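Long-range contact in glycoprotein (Chandipura virus, PDB 5MDM), which probably attaches the virus to host receptors and, triggered by endosomal acid, fuses the viral envelope with the endosomal membrane: residues 175-183 and 220-228. Numbering follows the deposited sequence.
Sequences KNICGQSFT and LSYCGRNGI
Cys178 and Cys223 face each other with their CA atoms 5.4 Å apart, where the loop leading into strand 180-192 passes the tip of the 218-222/225-229 hairpin; no hydrogen bond links the two segments. The covalent tie is the disulfide, Cys178 SG to Cys223 SG 2.0 Å, with a torsion of 64° about the S-S bond. Beside it Phe182 turns its edge to both sulfurs, which lie in the plane of the ring, and its CZ reaches Cys223 CB and, at 3.7 Å, Tyr222 CD2. Over one face of Phe182 comes Arg225 in a cation-pi contact, CZ 4.1 Å from the ring centroid and only 7° off the normal; NH2 is the guanidinium nitrogen closest to the ring, and the group is tilted against it rather than stacked flat. The same NH2 is hydrogen-bonded to Ser44 of strand 36-49. The hairpin turns through a type I' beta turn from Tyr222 to Arg225, Cys223 and Gly224 both having positive phi, and the disulfide pins this turn to the loop that leads into strand 180-192, a neighbour of strand 36-49 in an antiparallel sheet of this class III fusion glycoprotein. Tyr222 has CG anti to its backbone N (chi1 -170°), which brings its OH alongside the Gln180 side chain, 3.7 Å from OE1, a contact and not a hydrogen bond; the two side chains cross at about a right angle. The Tyr222 side chain also touches Asp138, a site of interaction with host Vim. At the exposed margin, Asn176 OD1 approaches Gly224 CA to 3.4 Å.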
ATOM      1  N   LYS A 175     -26.998   1.677 -20.289  1.00167.33           N
ATOM      2  CA  LYS A 175     -26.292   2.929 -20.058  1.00160.27           C
ATOM      3  C   LYS A 175     -24.881   2.832 -20.623  1.00153.34           C
ATOM      4  O   LYS A 175     -24.597   1.958 -21.442  1.00157.24           O
ATOM      5  CB  LYS A 175     -26.246   3.263 -18.565  1.00162.82           C
ATOM      6  CG  LYS A 175     -27.602   3.590 -17.961  1.00161.20           C
ATOM      7  CD  LYS A 175     -27.497   3.864 -16.471  1.00160.21           C
ATOM      8  CE  LYS A 175     -28.869   4.092 -15.859  1.00157.83           C
ATOM      9  NZ  LYS A 175     -28.807   4.209 -14.376  1.00157.02           N
ATOM     10  N   ASN A 176     -24.002   3.726 -20.184  1.00141.04           N
ATOM     11  CA  ASN A 176     -22.624   3.743 -20.664  1.00125.91           C
ATOM     12  C   ASN A 176     -21.809   2.548 -20.186  1.00118.61           C
ATOM     13  O   ASN A 176     -21.890   2.153 -19.024  1.00128.76           O
ATOM     14  CB  ASN A 176     -21.922   5.036 -20.249  1.00120.09           C
ATOM     15  CG  ASN A 176     -22.525   6.261 -20.902  1.00127.53           C
ATOM     16  OD1 ASN A 176     -22.226   6.576 -22.055  1.00137.02           O
ATOM     17  ND2 ASN A 176     -23.374   6.968 -20.163  1.00122.27           N
ATOM     18  N   ILE A 177     -21.027   1.970 -21.088  1.00101.36           N
ATOM     19  CA  ILE A 177     -20.066   0.948 -20.706  1.00 97.44           C
ATOM     20  C   ILE A 177     -18.889   1.601 -19.984  1.00101.12           C
ATOM     21  O   ILE A 177     -18.139   2.387 -20.568  1.00 97.88           O
ATOM     22  CB  ILE A 177     -19.563   0.169 -21.925  1.00 96.59           C
ATOM     23  CG1 ILE A 177     -20.711  -0.616 -22.546  1.00 92.93           C
ATOM     24  CG2 ILE A 177     -18.435  -0.774 -21.536  1.00102.57           C
ATOM     25  CD1 ILE A 177     -20.358  -1.253 -23.855  1.00 98.32           C
ATOM     26  N   CYS A 178     -18.743   1.276 -18.705  1.00 99.78           N
ATOM     27  CA  CYS A 178     -17.715   1.887 -17.882  1.00 91.87           C
ATOM     28  C   CYS A 178     -17.233   0.896 -16.844  1.00 91.67           C
ATOM     29  O   CYS A 178     -18.024   0.192 -16.221  1.00 88.49           O
ATOM     30  CB  CYS A 178     -18.268   3.131 -17.190  1.00 81.27           C
ATOM     31  SG  CYS A 178     -17.018   4.231 -16.501  1.00120.10           S
ATOM     32  N   GLY A 179     -15.929   0.835 -16.659  1.00 91.02           N
ATOM     33  CA  GLY A 179     -15.381  -0.013 -15.623  1.00 96.74           C
ATOM     34  C   GLY A 179     -14.943   0.813 -14.433  1.00 91.00           C
ATOM     35  O   GLY A 179     -14.054   0.419 -13.682  1.00 86.49           O
ATOM     36  N   GLN A 180     -15.583   1.962 -14.254  1.00 91.08           N
ATOM     37  CA  GLN A 180     -15.148   2.933 -13.264  1.00 80.52           C
ATOM     38  C   GLN A 180     -16.322   3.466 -12.447  1.00 85.26           C
ATOM     39  O   GLN A 180     -17.388   3.769 -12.991  1.00 93.01           O
ATOM     40  CB  GLN A 180     -14.447   4.091 -13.972  1.00 69.66           C
ATOM     41  CG  GLN A 180     -13.496   4.860 -13.097  1.00 87.98           C
ATOM     42  CD  GLN A 180     -12.180   4.143 -12.921  1.00103.23           C
ATOM     43  OE1 GLN A 180     -11.906   3.147 -13.602  1.00102.31           O
ATOM     44  NE2 GLN A 180     -11.350   4.642 -12.009  1.00103.46           N
ATOM     45  N   SER A 181     -16.123   3.581 -11.139  1.00 81.13           N
ATOM     46  CA  SER A 181     -17.123   4.186 -10.267  1.00 75.31           C
ATOM     47  C   SER A 181     -16.861   5.677 -10.099  1.00 77.83           C
ATOM     48  O   SER A 181     -15.715   6.121 -10.128  1.00 82.07           O
ATOM     49  CB  SER A 181     -17.127   3.502  -8.907  1.00 68.37           C
ATOM     50  OG  SER A 181     -17.387   2.121  -9.053  1.00 81.26           O
ATOM     51  N   PHE A 182     -17.926   6.449  -9.922  1.00 71.59           N
ATOM     52  CA  PHE A 182     -17.798   7.894  -9.794  1.00 56.58           C
ATOM     53  C   PHE A 182     -18.359   8.413  -8.480  1.00 61.92           C
ATOM     54  O   PHE A 182     -18.917   7.656  -7.682  1.00 75.53           O
ATOM     55  CB  PHE A 182     -18.483   8.594 -10.960  1.00 51.91           C
ATOM     56  CG  PHE A 182     -17.756   8.449 -12.254  1.00 54.12           C
ATOM     57  CD1 PHE A 182     -17.814   7.264 -12.967  1.00 52.92           C
ATOM     58  CD2 PHE A 182     -17.007   9.498 -12.760  1.00 55.06           C
ATOM     59  CE1 PHE A 182     -17.143   7.125 -14.166  1.00 63.22           C
ATOM     60  CE2 PHE A 182     -16.331   9.367 -13.958  1.00 72.74           C
ATOM     61  CZ  PHE A 182     -16.400   8.176 -14.663  1.00 76.46           C
ATOM     62  N   THR A 183     -18.185   9.708  -8.253  1.00 67.14           N
ATOM     63  CA  THR A 183     -18.842  10.379  -7.142  1.00 72.02           C
ATOM     64  C   THR A 183     -19.175  11.817  -7.509  1.00 71.26           C
ATOM     65  O   THR A 183     -18.420  12.477  -8.232  1.00 77.07           O
ATOM     66  CB  THR A 183     -17.998  10.366  -5.858  1.00 72.11           C
ATOM     67  OG1 THR A 183     -18.772  10.913  -4.784  1.00 84.53           O
ATOM     68  CG2 THR A 183     -16.742  11.208  -6.024  1.00 64.71           C
ATOM     69  N   LEU A 220     -11.526  16.179 -22.333  1.00 80.87           N
ATOM     70  CA  LEU A 220     -11.483  14.743 -22.615  1.00 71.91           C
ATOM     71  C   LEU A 220     -12.809  14.076 -22.277  1.00 74.13           C
ATOM     72  O   LEU A 220     -13.448  14.391 -21.268  1.00 70.30           O
ATOM     73  CB  LEU A 220     -10.333  14.070 -21.852  1.00 72.25           C
ATOM     74  CG  LEU A 220     -10.029  12.582 -22.059  1.00 80.85           C
ATOM     75  CD1 LEU A 220      -8.568  12.323 -21.778  1.00 93.84           C
ATOM     76  CD2 LEU A 220     -10.868  11.704 -21.155  1.00 85.11           C
ATOM     77  N   SER A 221     -13.217  13.152 -23.137  1.00 82.55           N
ATOM     78  CA  SER A 221     -14.457  12.420 -22.940  1.00 82.93           C
ATOM     79  C   SER A 221     -14.155  11.105 -22.253  1.00 86.76           C
ATOM     80  O   SER A 221     -13.419  10.272 -22.781  1.00102.48           O
ATOM     81  CB  SER A 221     -15.145  12.155 -24.276  1.00 95.35           C
ATOM     82  OG  SER A 221     -16.385  11.496 -24.079  1.00 93.38           O
ATOM     83  N   TYR A 222     -14.727  10.921 -21.072  1.00 77.94           N
ATOM     84  CA  TYR A 222     -14.431   9.748 -20.267  1.00 81.11           C
ATOM     85  C   TYR A 222     -15.708   9.044 -19.832  1.00 79.61           C
ATOM     86  O   TYR A 222     -16.616   9.670 -19.282  1.00 78.84           O
ATOM     87  CB  TYR A 222     -13.613  10.147 -19.041  1.00 72.55           C
ATOM     88  CG  TYR A 222     -13.058   8.977 -18.278  1.00 71.06           C
ATOM     89  CD1 TYR A 222     -12.065   8.179 -18.826  1.00 80.17           C
ATOM     90  CD2 TYR A 222     -13.521   8.671 -17.008  1.00 70.86           C
ATOM     91  CE1 TYR A 222     -11.547   7.107 -18.134  1.00 87.86           C
ATOM     92  CE2 TYR A 222     -13.006   7.597 -16.305  1.00 81.58           C
ATOM     93  CZ  TYR A 222     -12.020   6.820 -16.874  1.00 90.28           C
ATOM     94  OH  TYR A 222     -11.506   5.751 -16.181  1.00100.37           O
ATOM     95  N   CYS A 223     -15.766   7.741 -20.082  1.00 76.85           N
ATOM     96  CA  CYS A 223     -16.918   6.935 -19.705  1.00 82.57           C
ATOM     97  C   CYS A 223     -18.220   7.500 -20.258  1.00 95.12           C
ATOM     98  O   CYS A 223     -19.236   7.542 -19.564  1.00 94.08           O
ATOM     99  CB  CYS A 223     -16.999   6.792 -18.188  1.00 74.04           C
ATOM    100  SG  CYS A 223     -15.860   5.574 -17.510  1.00107.92           S
ATOM    101  N   GLY A 224     -18.176   7.948 -21.507  1.00 98.90           N
ATOM    102  CA  GLY A 224     -19.369   8.395 -22.193  1.00 93.19           C
ATOM    103  C   GLY A 224     -19.841   9.783 -21.815  1.00 89.39           C
ATOM    104  O   GLY A 224     -20.975  10.150 -22.117  1.00 98.60           O
ATOM    105  N   ARG A 225     -18.992  10.562 -21.157  1.00 85.27           N
ATOM    106  CA  ARG A 225     -19.352  11.953 -20.882  1.00 83.91           C
ATOM    107  C   ARG A 225     -18.195  12.952 -20.900  1.00 75.01           C
ATOM    108  O   ARG A 225     -17.053  12.612 -20.597  1.00 85.50           O
ATOM    109  CB  ARG A 225     -20.204  12.092 -19.613  1.00 83.18           C
ATOM    110  CG  ARG A 225     -19.620  11.542 -18.324  1.00 91.09           C
ATOM    111  CD  ARG A 225     -20.731  11.551 -17.272  1.00104.18           C
ATOM    112  NE  ARG A 225     -20.283  11.348 -15.895  1.00108.05           N
ATOM    113  CZ  ARG A 225     -20.186  10.162 -15.301  1.00108.16           C
ATOM    114  NH1 ARG A 225     -20.478   9.049 -15.969  1.00111.07           N
ATOM    115  NH2 ARG A 225     -19.787  10.090 -14.040  1.00 95.31           N
ATOM    116  N   ASN A 226     -18.515  14.183 -21.289  1.00 69.83           N
ATOM    117  CA  ASN A 226     -17.519  15.229 -21.447  1.00 75.36           C
ATOM    118  C   ASN A 226     -16.952  15.646 -20.116  1.00 75.60           C
ATOM    119  O   ASN A 226     -17.670  15.731 -19.122  1.00 72.57           O
ATOM    120  CB  ASN A 226     -18.126  16.458 -22.117  1.00 75.96           C
ATOM    121  CG  ASN A 226     -18.665  16.166 -23.497  1.00 81.70           C
ATOM    122  OD1 ASN A 226     -17.997  15.543 -24.327  1.00 82.94           O
ATOM    123  ND2 ASN A 226     -19.885  16.620 -23.752  1.00 81.03           N
ATOM    124  N   GLY A 227     -15.657  15.916 -20.099  1.00 75.95           N
ATOM    125  CA  GLY A 227     -15.045  16.447 -18.906  1.00 66.77           C
ATOM    126  C   GLY A 227     -13.700  17.054 -19.189  1.00 70.86           C
ATOM    127  O   GLY A 227     -13.311  17.259 -20.335  1.00 89.30           O
ATOM    128  N   ILE A 228     -12.983  17.346 -18.121  1.00 67.05           N
ATOM    129  CA  ILE A 228     -11.668  17.915 -18.242  1.00 70.58           C
ATOM    130  C   ILE A 228     -10.685  17.104 -17.416  1.00 72.11           C
ATOM    131  O   ILE A 228     -10.988  16.679 -16.289  1.00 77.06           O
ATOM    132  CB  ILE A 228     -11.667  19.385 -17.809  1.00 77.81           C
ATOM    133  CG1 ILE A 228     -12.475  19.554 -16.521  1.00 74.27           C
ATOM    134  CG2 ILE A 228     -12.266  20.254 -18.901  1.00 69.96           C
ATOM    135  CD1 ILE A 228     -12.576  20.984 -16.044  1.00 69.13           C
TER